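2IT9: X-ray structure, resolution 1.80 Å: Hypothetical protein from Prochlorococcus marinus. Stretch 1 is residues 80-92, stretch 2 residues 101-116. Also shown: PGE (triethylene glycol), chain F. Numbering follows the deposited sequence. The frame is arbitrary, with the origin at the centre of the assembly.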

ATOM      1  N   ASN A  80     -13.883   2.708  10.954  1.00 34.29           N
ATOM      2  CA  ASN A  80     -15.294   2.405  10.682  1.00 32.56           C
ATOM      3  C   ASN A  80     -15.628   1.049  11.311  1.00 35.19           C
ATOM      4  O   ASN A  80     -14.939   0.046  11.061  1.00 33.42           O
ATOM      5  N   GLY A  81     -16.646   0.996  12.141  1.00 32.65           N
ATOM      6  CA  GLY A  81     -16.985  -0.303  12.710  1.00 34.51           C
ATOM      7  C   GLY A  81     -18.363  -0.418  13.260  1.00 33.37           C
ATOM      8  O   GLY A  81     -19.165   0.482  13.117  1.00 34.51           O
ATOM      9  N   ASP A  82     -18.626  -1.580  13.842  1.00 32.22           N
ATOM     10  CA  ASP A  82     -19.879  -1.865  14.494  1.00 33.15           C
ATOM     11  C   ASP A  82     -19.486  -2.691  15.713  1.00 30.41           C
ATOM     12  O   ASP A  82     -18.319  -2.771  16.030  1.00 32.63           O
ATOM     13  N   GLN A  83     -20.451  -3.300  16.372  1.00 33.49           N
ATOM     14  CA  GLN A  83     -20.154  -4.085  17.544  1.00 35.66           C
ATOM     15  C   GLN A  83     -19.297  -5.337  17.293  1.00 36.17           C
ATOM     16  O   GLN A  83     -18.764  -5.888  18.245  1.00 39.12           O
ATOM     17  N   TYR A  84     -19.159  -5.777  16.039  1.00 35.28           N
ATOM     18  CA  TYR A  84     -18.450  -7.017  15.737  1.00 33.63           C
ATOM     19  C   TYR A  84     -17.023  -6.795  15.276  1.00 33.33           C
ATOM     20  O   TYR A  84     -16.239  -7.714  15.283  1.00 35.56           O
ATOM     21  N   GLY A  85     -16.666  -5.576  14.892  1.00 29.81           N
ATOM     22  CA  GLY A  85     -15.321  -5.311  14.453  1.00 33.74           C
ATOM     23  C   GLY A  85     -15.180  -3.960  13.786  1.00 30.64           C
ATOM     24  O   GLY A  85     -16.142  -3.175  13.672  1.00 31.00           O
ATOM     25  N   TRP A  86     -13.959  -3.690  13.357  1.00 28.93           N
ATOM     26  CA  TRP A  86     -13.655  -2.430  12.717  1.00 31.78           C
ATOM     27  C   TRP A  86     -12.541  -2.470  11.701  1.00 32.14           C
ATOM     28  O   TRP A  86     -11.624  -3.249  11.840  1.00 33.11           O
ATOM     29  N   ASN A  87     -12.613  -1.578  10.701  1.00 31.84           N
ATOM     30  CA  ASN A  87     -11.553  -1.458   9.703  1.00 32.61           C
ATOM     31  C   ASN A  87     -10.877  -0.106   9.910  1.00 33.44           C
ATOM     32  O   ASN A  87     -11.364   0.769  10.662  1.00 34.53           O
ATOM     33  N   LEU A  88      -9.736   0.073   9.250  1.00 33.87           N
ATOM     34  CA  LEU A  88      -8.932   1.263   9.441  1.00 33.25           C
ATOM     35  C   LEU A  88      -8.287   1.729   8.155  1.00 36.85           C
ATOM     36  O   LEU A  88      -7.581   0.949   7.492  1.00 35.23           O
ATOM     37  N   ARG A  89      -8.561   2.989   7.811  1.00 33.98           N
ATOM     38  CA  ARG A  89      -7.975   3.647   6.652  1.00 34.23           C
ATOM     39  C   ARG A  89      -7.004   4.688   7.185  1.00 36.31           C
ATOM     40  O   ARG A  89      -7.348   5.441   8.092  1.00 35.69           O
ATOM     41  N   LEU A  90      -5.785   4.684   6.655  1.00 35.23           N
ATOM     42  CA  LEU A  90      -4.744   5.600   7.090  1.00 33.59           C
ATOM     43  C   LEU A  90      -4.271   6.441   5.892  1.00 36.22           C
ATOM     44  O   LEU A  90      -4.020   5.894   4.816  1.00 38.10           O
ATOM     45  N   ILE A  91      -4.198   7.739   6.103  1.00 35.73           N
ATOM     46  CA  ILE A  91      -3.656   8.669   5.112  1.00 35.10           C
ATOM     47  C   ILE A  91      -2.427   9.328   5.711  1.00 37.56           C
ATOM     48  O   ILE A  91      -2.532  10.071   6.711  1.00 34.13           O
ATOM     49  N   LEU A  92      -1.291   9.114   5.050  1.00 34.63           N
ATOM     50  CA  LEU A  92      -0.012   9.655   5.467  1.00 33.92           C
ATOM     51  C   LEU A  92       0.357  10.802   4.547  1.00 36.22           C
ATOM     52  O   LEU A  92       0.565  10.617   3.350  1.00 32.32           O
ATOM     53  N   GLY A 101       3.826  10.675   0.211  1.00 31.00           N
ATOM     54  CA  GLY A 101       2.501  10.437   0.743  1.00 30.77           C
ATOM     55  C   GLY A 101       2.007   9.059   0.398  1.00 31.01           C
ATOM     56  O   GLY A 101       2.508   8.405  -0.528  1.00 32.79           O
ATOM     57  N   ALA A 102       1.092   8.573   1.207  1.00 31.67           N
ATOM     58  CA  ALA A 102       0.498   7.264   0.982  1.00 33.65           C
ATOM     59  C   ALA A 102      -0.866   7.144   1.662  1.00 34.52           C
ATOM     60  O   ALA A 102      -1.226   7.953   2.523  1.00 34.07           O
ATOM     61  N   GLU A 103      -1.606   6.117   1.268  1.00 34.28           N
ATOM     62  CA  GLU A 103      -2.857   5.776   1.894  1.00 36.41           C
ATOM     63  C   GLU A 103      -2.882   4.260   1.937  1.00 35.13           C
ATOM     64  O   GLU A 103      -2.551   3.587   0.967  1.00 36.49           O
ATOM     65  N   VAL A 104      -3.243   3.699   3.083  1.00 33.70           N
ATOM     66  CA  VAL A 104      -3.283   2.267   3.260  1.00 31.93           C
ATOM     67  C   VAL A 104      -4.511   1.883   4.077  1.00 34.46           C
ATOM     68  O   VAL A 104      -5.143   2.752   4.719  1.00 34.98           O
ATOM     69  N   TYR A 105      -4.787   0.581   4.112  1.00 34.16           N
ATOM     70  CA  TYR A 105      -6.036   0.087   4.739  1.00 34.94           C
ATOM     71  C   TYR A 105      -5.907  -1.323   5.274  1.00 34.90           C
ATOM     72  O   TYR A 105      -5.290  -2.192   4.617  1.00 33.60           O
ATOM     73  N   TRP A 106      -6.439  -1.543   6.487  1.00 34.73           N
ATOM     74  CA  TRP A 106      -6.563  -2.884   7.079  1.00 34.14           C
ATOM     75  C   TRP A 106      -8.045  -3.153   7.318  1.00 32.02           C
ATOM     76  O   TRP A 106      -8.765  -2.263   7.806  1.00 34.86           O
ATOM     77  N   PRO A 107      -8.517  -4.351   6.956  1.00 31.54           N
ATOM     78  CA  PRO A 107      -9.919  -4.679   7.118  1.00 32.54           C
ATOM     79  C   PRO A 107     -10.242  -5.161   8.544  1.00 32.05           C
ATOM     80  O   PRO A 107      -9.332  -5.335   9.386  1.00 32.14           O
ATOM     81  N   ARG A 108     -11.526  -5.428   8.770  1.00 32.01           N
ATOM     82  CA  ARG A 108     -11.989  -5.981  10.060  1.00 31.99           C
ATOM     83  C   ARG A 108     -11.236  -7.199  10.467  1.00 33.40           C
ATOM     84  O   ARG A 108     -10.825  -8.005   9.621  1.00 31.32           O
ATOM     85  N   HIS A 109     -11.054  -7.357  11.776  1.00 31.43           N
ATOM     86  CA  HIS A 109     -10.457  -8.552  12.389  1.00 31.36           C
ATOM     87  C   HIS A 109      -8.930  -8.510  12.287  1.00 32.93           C
ATOM     88  O   HIS A 109      -8.218  -8.736  13.279  1.00 30.86           O
ATOM     89  N   VAL A 110      -8.425  -8.238  11.096  1.00 31.09           N
ATOM     90  CA  VAL A 110      -7.006  -7.987  10.914  1.00 33.40           C
ATOM     91  C   VAL A 110      -6.522  -6.845  11.847  1.00 34.54           C
ATOM     92  O   VAL A 110      -5.441  -6.906  12.477  1.00 32.28           O
ATOM     93  N   THR A 111      -7.327  -5.797  11.930  1.00 33.95           N
ATOM     94  CA  THR A 111      -7.017  -4.629  12.766  1.00 33.45           C
ATOM     95  C   THR A 111      -6.682  -5.001  14.222  1.00 31.10           C
ATOM     96  O   THR A 111      -5.740  -4.461  14.790  1.00 32.21           O
ATOM     97  N   ASN A 112      -7.436  -5.910  14.796  1.00 31.93           N
ATOM     98  CA  ASN A 112      -7.163  -6.356  16.178  1.00 33.48           C
ATOM     99  C   ASN A 112      -5.782  -6.966  16.330  1.00 35.09           C
ATOM    100  O   ASN A 112      -5.091  -6.747  17.330  1.00 34.37           O
ATOM    101  N   ASN A 113      -5.355  -7.697  15.319  1.00 33.77           N
ATOM    102  CA  ASN A 113      -4.042  -8.331  15.373  1.00 34.70           C
ATOM    103  C   ASN A 113      -2.951  -7.300  15.197  1.00 33.31           C
ATOM    104  O   ASN A 113      -1.938  -7.360  15.877  1.00 33.67           O
ATOM    105  N   VAL A 114      -3.171  -6.320  14.318  1.00 30.50           N
ATOM    106  CA  VAL A 114      -2.221  -5.245  14.102  1.00 33.42           C
ATOM    107  C   VAL A 114      -2.048  -4.456  15.397  1.00 34.59           C
ATOM    108  O   VAL A 114      -0.914  -4.136  15.803  1.00 33.71           O
ATOM    109  N   VAL A 115      -3.160  -4.153  16.052  1.00 33.33           N
ATOM    110  CA  VAL A 115      -3.111  -3.390  17.302  1.00 33.71           C
ATOM    111  C   VAL A 115      -2.318  -4.143  18.332  1.00 33.88           C
ATOM    112  O   VAL A 115      -1.450  -3.569  18.990  1.00 36.59           O
ATOM    113  N   ASN A 116      -2.629  -5.426  18.499  1.00 33.54           N
ATOM    114  CA  ASN A 116      -1.905  -6.247  19.444  1.00 35.06           C
ATOM    115  C   ASN A 116      -0.394  -6.239  19.183  1.00 35.88           C
ATOM    116  O   ASN A 116       0.399  -6.177  20.146  1.00 37.01           O
TER

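What holds the charged side chains across the two stretches? Arg 108 (chi1 m, chi2 t, chi3 p) starts out sideways, but its end comes nearer to the turn of stretch 1, where its NH2 lies 2.7 Å from Asp 82 OD1 in a hydrogen-bonded salt bridge. Asp 82, a p rotamer, uses the same oxygen to accept from the turn backbone, with Tyr 84 N 2.9 Å from Asp 82 OD1, so one carboxylate oxygen both braces the turn and anchors the arginine. Water 1 extends the link, accepting from Arg 108 NH1 at 2.9 Å and donating to Asn 80 O at 3.0 Å. On the strand pair, Arg 89 runs out with chi1 to chi3 all t, and its NH2 meets Glu 103 OE1 at 3.1 Å in a second salt bridge. Triethylene glycol, probably from the crystallisation liquor, joins this pair: its O4 accepts from Arg 89 NE at 3.0 Å and donates to Glu 103 OE1 at 2.7 Å.

How is the start of the helix tied to Trp 86? Thr 111, a p rotamer pointing toward stretch 1, donates from OG1 to Trp 86 O at 2.7 Å. Water 3 fills the corner beside it, accepting from Trp 86 N at 3.0 Å and from His 109 N at 2.8 Å while donating to Thr 111 OG1 at 3.0 Å. The indole also takes part, with Trp 86 NE1 donating to Asn 112 OD1 at 3.3 Å.

Why does Trp 86 bury so much surface when its CA-to-CB bond points away? Its p rotamer swings the ring back to the helix. Thr 111 CB sits over one face, 3.5 Å from the centroid of the six-membered ring, in a CH-pi contact, while Val 115 CG2 touches Trp 86 CH2 at the ring edge, 3.6 Å away.

What packs on the two faces of the antiparallel strand pair? Leu 88, Leu 90 and Leu 92 share one face with Ala 102, Val 104 and Trp 106. Leu 90 (m, t) places CB 3.9 Å from Val 104 CG2 and CD1 3.8 Å from Trp 106 CZ3; Leu 88 (t, p) brings CD2 to the indole edge, 4.1 Å from Trp 106 CE3. The other face carries Arg 89, Ile 91, Glu 103 and Tyr 105. There the m, m rotamer of Ile 91 lays CD1 3.4 Å from Glu 103 CG, adding an aliphatic contact beside the salt bridge.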

ATOM      1  CB  ASN A  80     -15.569   2.316   9.190  1.00 35.44           C
ATOM      2  CG  ASN A  80     -15.897   3.652   8.578  1.00 40.90           C
ATOM      3  OD1 ASN A  80     -17.029   4.135   8.689  1.00 47.18           O
ATOM      4  ND2 ASN A  80     -14.934   4.230   7.871  1.00 42.53           N
ATOM      5  CB  ASP A  82     -20.850  -2.579  13.545  1.00 33.49           C
ATOM      6  CG  ASP A  82     -20.286  -3.877  12.954  1.00 38.05           C
ATOM      7  OD1 ASP A  82     -19.328  -4.464  13.502  1.00 32.70           O
ATOM      8  OD2 ASP A  82     -20.830  -4.332  11.928  1.00 45.10           O
ATOM      9  CB  GLN A  83     -21.437  -4.502  18.229  1.00 34.25           C
ATOM     10  CG  GLN A  83     -22.284  -5.527  17.476  1.00 36.65           C
ATOM     11  CD  GLN A  83     -23.430  -6.000  18.326  1.00 41.24           C
ATOM     12  OE1 GLN A  83     -23.214  -6.326  19.486  1.00 42.64           O
ATOM     13  NE2 GLN A  83     -24.664  -6.020  17.776  1.00 40.38           N
ATOM     14  CB  TYR A  84     -19.259  -7.819  14.710  1.00 34.62           C
ATOM     15  CG  TYR A  84     -20.724  -7.956  15.088  1.00 34.00           C
ATOM     16  CD1 TYR A  84     -21.112  -8.822  16.089  1.00 35.91           C
ATOM     17  CD2 TYR A  84     -21.713  -7.198  14.454  1.00 37.04           C
ATOM     18  CE1 TYR A  84     -22.432  -8.957  16.457  1.00 38.13           C
ATOM     19  CE2 TYR A  84     -23.057  -7.325  14.812  1.00 38.57           C
ATOM     20  CZ  TYR A  84     -23.413  -8.210  15.817  1.00 40.05           C
ATOM     21  OH  TYR A  84     -24.735  -8.368  16.208  1.00 41.67           O
ATOM     22  CB  TRP A  86     -13.303  -1.379  13.765  1.00 33.25           C
ATOM     23  CG  TRP A  86     -12.158  -1.809  14.676  1.00 32.82           C
ATOM     24  CD1 TRP A  86     -12.229  -2.699  15.714  1.00 40.59           C
ATOM     25  CD2 TRP A  86     -10.804  -1.340  14.654  1.00 35.39           C
ATOM     26  NE1 TRP A  86     -10.995  -2.864  16.288  1.00 41.11           N
ATOM     27  CE2 TRP A  86     -10.111  -2.013  15.686  1.00 38.14           C
ATOM     28  CE3 TRP A  86     -10.099  -0.448  13.846  1.00 36.65           C
ATOM     29  CZ2 TRP A  86      -8.766  -1.806  15.942  1.00 38.31           C
ATOM     30  CZ3 TRP A  86      -8.758  -0.238  14.103  1.00 38.47           C
ATOM     31  CH2 TRP A  86      -8.103  -0.914  15.153  1.00 37.95           C
ATOM     32  CB  ASN A  87     -12.055  -1.639   8.260  1.00 32.45           C
ATOM     33  CG  ASN A  87     -13.100  -0.628   7.871  1.00 37.01           C
ATOM     34  OD1 ASN A  87     -13.006   0.537   8.212  1.00 36.51           O
ATOM     35  ND2 ASN A  87     -14.105  -1.081   7.149  1.00 41.76           N
ATOM     36  CB  LEU A  88      -7.826   0.999  10.476  1.00 35.64           C
ATOM     37  CG  LEU A  88      -6.932   2.207  10.851  1.00 35.01           C
ATOM     38  CD1 LEU A  88      -7.725   3.217  11.614  1.00 37.11           C
ATOM     39  CD2 LEU A  88      -5.765   1.722  11.655  1.00 43.07           C
ATOM     40  CB  ARG A  89      -9.043   4.303   5.806  1.00 37.25           C
ATOM     41  CG  ARG A  89      -8.482   4.907   4.555  1.00 43.12           C
ATOM     42  CD  ARG A  89      -9.555   5.539   3.699  1.00 44.53           C
ATOM     43  NE  ARG A  89      -8.955   6.181   2.527  1.00 46.89           N
ATOM     44  CZ  ARG A  89      -9.490   7.219   1.891  1.00 53.75           C
ATOM     45  NH1 ARG A  89     -10.624   7.773   2.311  1.00 52.36           N
ATOM     46  NH2 ARG A  89      -8.870   7.734   0.838  1.00 54.23           N
ATOM     47  CB  LEU A  90      -3.548   4.871   7.625  1.00 35.93           C
ATOM     48  CG  LEU A  90      -3.817   4.099   8.915  1.00 34.66           C
ATOM     49  CD1 LEU A  90      -2.597   3.280   9.208  1.00 39.36           C
ATOM     50  CD2 LEU A  90      -4.086   5.062  10.054  1.00 39.43           C
ATOM     51  CB  ILE A  91      -4.670   9.744   4.733  1.00 37.07           C
ATOM     52  CG1 ILE A  91      -6.043   9.140   4.440  1.00 44.00           C
ATOM     53  CG2 ILE A  91      -4.136  10.634   3.603  1.00 36.36           C
ATOM     54  CD1 ILE A  91      -6.076   8.181   3.376  1.00 50.65           C
ATOM     55  CB  LEU A  92       1.029   8.546   5.388  1.00 35.52           C
ATOM     56  CG  LEU A  92       2.435   8.932   5.838  1.00 35.87           C
ATOM     57  CD1 LEU A  92       2.463   9.510   7.264  1.00 36.98           C
ATOM     58  CD2 LEU A  92       3.330   7.706   5.724  1.00 39.86           C
ATOM     59  CB  ALA A 102       1.421   6.176   1.498  1.00 33.75           C
ATOM     60  CB  GLU A 103      -4.036   6.309   1.078  1.00 33.91           C
ATOM     61  CG  GLU A 103      -3.961   7.765   0.715  1.00 37.24           C
ATOM     62  CD  GLU A 103      -5.167   8.208  -0.118  1.00 48.74           C
ATOM     63  OE1 GLU A 103      -6.033   7.342  -0.384  1.00 50.01           O
ATOM     64  OE2 GLU A 103      -5.236   9.397  -0.509  1.00 47.02           O
ATOM     65  CB  VAL A 104      -1.988   1.726   3.887  1.00 34.94           C
ATOM     66  CG1 VAL A 104      -0.771   2.060   3.016  1.00 36.19           C
ATOM     67  CG2 VAL A 104      -1.775   2.285   5.282  1.00 39.10           C
ATOM     68  CB  TYR A 105      -7.151   0.163   3.716  1.00 32.63           C
ATOM     69  CG  TYR A 105      -8.442  -0.539   4.071  1.00 35.26           C
ATOM     70  CD1 TYR A 105      -9.462   0.153   4.735  1.00 41.56           C
ATOM     71  CD2 TYR A 105      -8.662  -1.854   3.706  1.00 36.77           C
ATOM     72  CE1 TYR A 105     -10.690  -0.470   5.024  1.00 37.74           C
ATOM     73  CE2 TYR A 105      -9.889  -2.490   4.000  1.00 39.20           C
ATOM     74  CZ  TYR A 105     -10.880  -1.777   4.666  1.00 39.44           C
ATOM     75  OH  TYR A 105     -12.098  -2.368   4.970  1.00 40.86           O
ATOM     76  CB  TRP A 106      -5.843  -3.045   8.413  1.00 34.22           C
ATOM     77  CG  TRP A 106      -4.344  -3.141   8.324  1.00 33.81           C
ATOM     78  CD1 TRP A 106      -3.634  -4.149   7.745  1.00 34.87           C
ATOM     79  CD2 TRP A 106      -3.383  -2.259   8.925  1.00 34.62           C
ATOM     80  NE1 TRP A 106      -2.285  -3.940   7.927  1.00 34.52           N
ATOM     81  CE2 TRP A 106      -2.099  -2.774   8.627  1.00 33.67           C
ATOM     82  CE3 TRP A 106      -3.481  -1.079   9.668  1.00 38.56           C
ATOM     83  CZ2 TRP A 106      -0.926  -2.150   9.063  1.00 36.27           C
ATOM     84  CZ3 TRP A 106      -2.323  -0.453  10.092  1.00 38.64           C
ATOM     85  CH2 TRP A 106      -1.065  -0.988   9.814  1.00 37.17           C
ATOM     86  CB  PRO A 107     -10.115  -5.790   6.095  1.00 35.74           C
ATOM     87  CG  PRO A 107      -8.822  -6.532   6.162  1.00 35.78           C
ATOM     88  CD  PRO A 107      -7.784  -5.451   6.308  1.00 33.51           C
ATOM     89  CB  ARG A 108     -13.455  -6.346   9.962  1.00 32.36           C
ATOM     90  CG  ARG A 108     -14.293  -5.074   9.707  1.00 43.65           C
ATOM     91  CD  ARG A 108     -15.671  -5.435   9.214  1.00 50.44           C
ATOM     92  NE  ARG A 108     -16.397  -6.041  10.285  1.00 44.34           N
ATOM     93  CZ  ARG A 108     -17.302  -5.427  11.030  1.00 47.41           C
ATOM     94  NH1 ARG A 108     -17.672  -4.165  10.797  1.00 42.47           N
ATOM     95  NH2 ARG A 108     -17.875  -6.122  11.988  1.00 46.15           N
ATOM     96  CB  HIS A 109     -11.066  -9.882  11.880  1.00 31.71           C
ATOM     97  CG  HIS A 109     -12.563  -9.885  11.888  1.00 35.92           C
ATOM     98  ND1 HIS A 109     -13.300  -9.707  13.039  1.00 38.13           N
ATOM     99  CD2 HIS A 109     -13.462  -9.990  10.878  1.00 34.45           C
ATOM    100  CE1 HIS A 109     -14.586  -9.662  12.734  1.00 41.45           C
ATOM    101  NE2 HIS A 109     -14.714  -9.855  11.432  1.00 35.42           N
ATOM    102  CB  VAL A 110      -6.703  -7.652   9.422  1.00 34.03           C
ATOM    103  CG1 VAL A 110      -5.302  -7.089   9.285  1.00 36.03           C
ATOM    104  CG2 VAL A 110      -6.945  -8.890   8.532  1.00 33.07           C
ATOM    105  CB  THR A 111      -8.189  -3.600  12.736  1.00 33.13           C
ATOM    106  OG1 THR A 111      -9.416  -4.297  12.944  1.00 33.42           O
ATOM    107  CG2 THR A 111      -8.201  -2.843  11.407  1.00 33.00           C
ATOM    108  CB  ASN A 112      -8.243  -7.300  16.685  1.00 37.20           C
ATOM    109  CG  ASN A 112      -9.537  -6.570  16.969  1.00 50.46           C
ATOM    110  OD1 ASN A 112      -9.534  -5.476  17.571  1.00 56.42           O
ATOM    111  ND2 ASN A 112     -10.647  -7.155  16.545  1.00 59.35           N
ATOM    112  CB  ASN A 113      -3.974  -9.492  14.372  1.00 34.52           C
ATOM    113  CG  ASN A 113      -5.031 -10.565  14.653  1.00 38.53           C
ATOM    114  OD1 ASN A 113      -5.157 -11.067  15.771  1.00 39.40           O
ATOM    115  ND2 ASN A 113      -5.775 -10.935  13.635  1.00 43.81           N
ATOM    116  CB  VAL A 114      -2.676  -4.329  12.998  1.00 33.06           C
ATOM    117  CG1 VAL A 114      -1.835  -3.059  12.957  1.00 32.14           C
ATOM    118  CG2 VAL A 114      -2.585  -5.080  11.655  1.00 34.24           C
ATOM    119  CB  VAL A 115      -4.541  -3.026  17.819  1.00 34.57           C
ATOM    120  CG1 VAL A 115      -4.503  -2.578  19.261  1.00 42.55           C
ATOM    121  CG2 VAL A 115      -5.144  -1.929  16.924  1.00 39.28           C
ATOM    122  CB  ASN A 116      -2.477  -7.672  19.447  1.00 34.87           C
ATOM    123  CG  ASN A 116      -3.879  -7.747  20.091  1.00 44.09           C
ATOM    124  OD1 ASN A 116      -4.299  -6.840  20.832  1.00 52.63           O
ATOM    125  ND2 ASN A 116      -4.586  -8.852  19.840  1.00 53.48           N
TER
HETATM  126  C1  PGE F 128     -12.795   4.962   0.749  1.00 53.65           C
HETATM  127  O1  PGE F 128     -13.040   4.630  -0.620  1.00 57.60           O
HETATM  128  C2  PGE F 128     -12.383   3.716   1.530  1.00 52.89           C
HETATM  129  O2  PGE F 128     -11.178   3.173   0.985  1.00 40.29           O
HETATM  130  C3  PGE F 128     -10.653   2.119   1.791  1.00 41.64           C
HETATM  131  C4  PGE F 128      -9.318   1.741   1.182  1.00 35.51           C
HETATM  132  O4  PGE F 128      -7.072   5.009   0.482  1.00 40.34           O
HETATM  133  C6  PGE F 128      -6.748   3.747  -0.078  1.00 44.57           C
HETATM  134  C5  PGE F 128      -7.123   2.716   0.962  1.00 39.80           C
HETATM  135  O3  PGE F 128      -8.493   2.890   1.318  1.00 35.87           O
HETATM  136  O   HOH W   1     -16.386  -1.971   9.398  1.00 48.65           O
HETATM  137  O   HOH W   2     -13.060  -7.927  15.505  1.00 48.22           O
HETATM  138  O   HOH W   3     -11.860  -5.782  13.964  1.00 20.07           O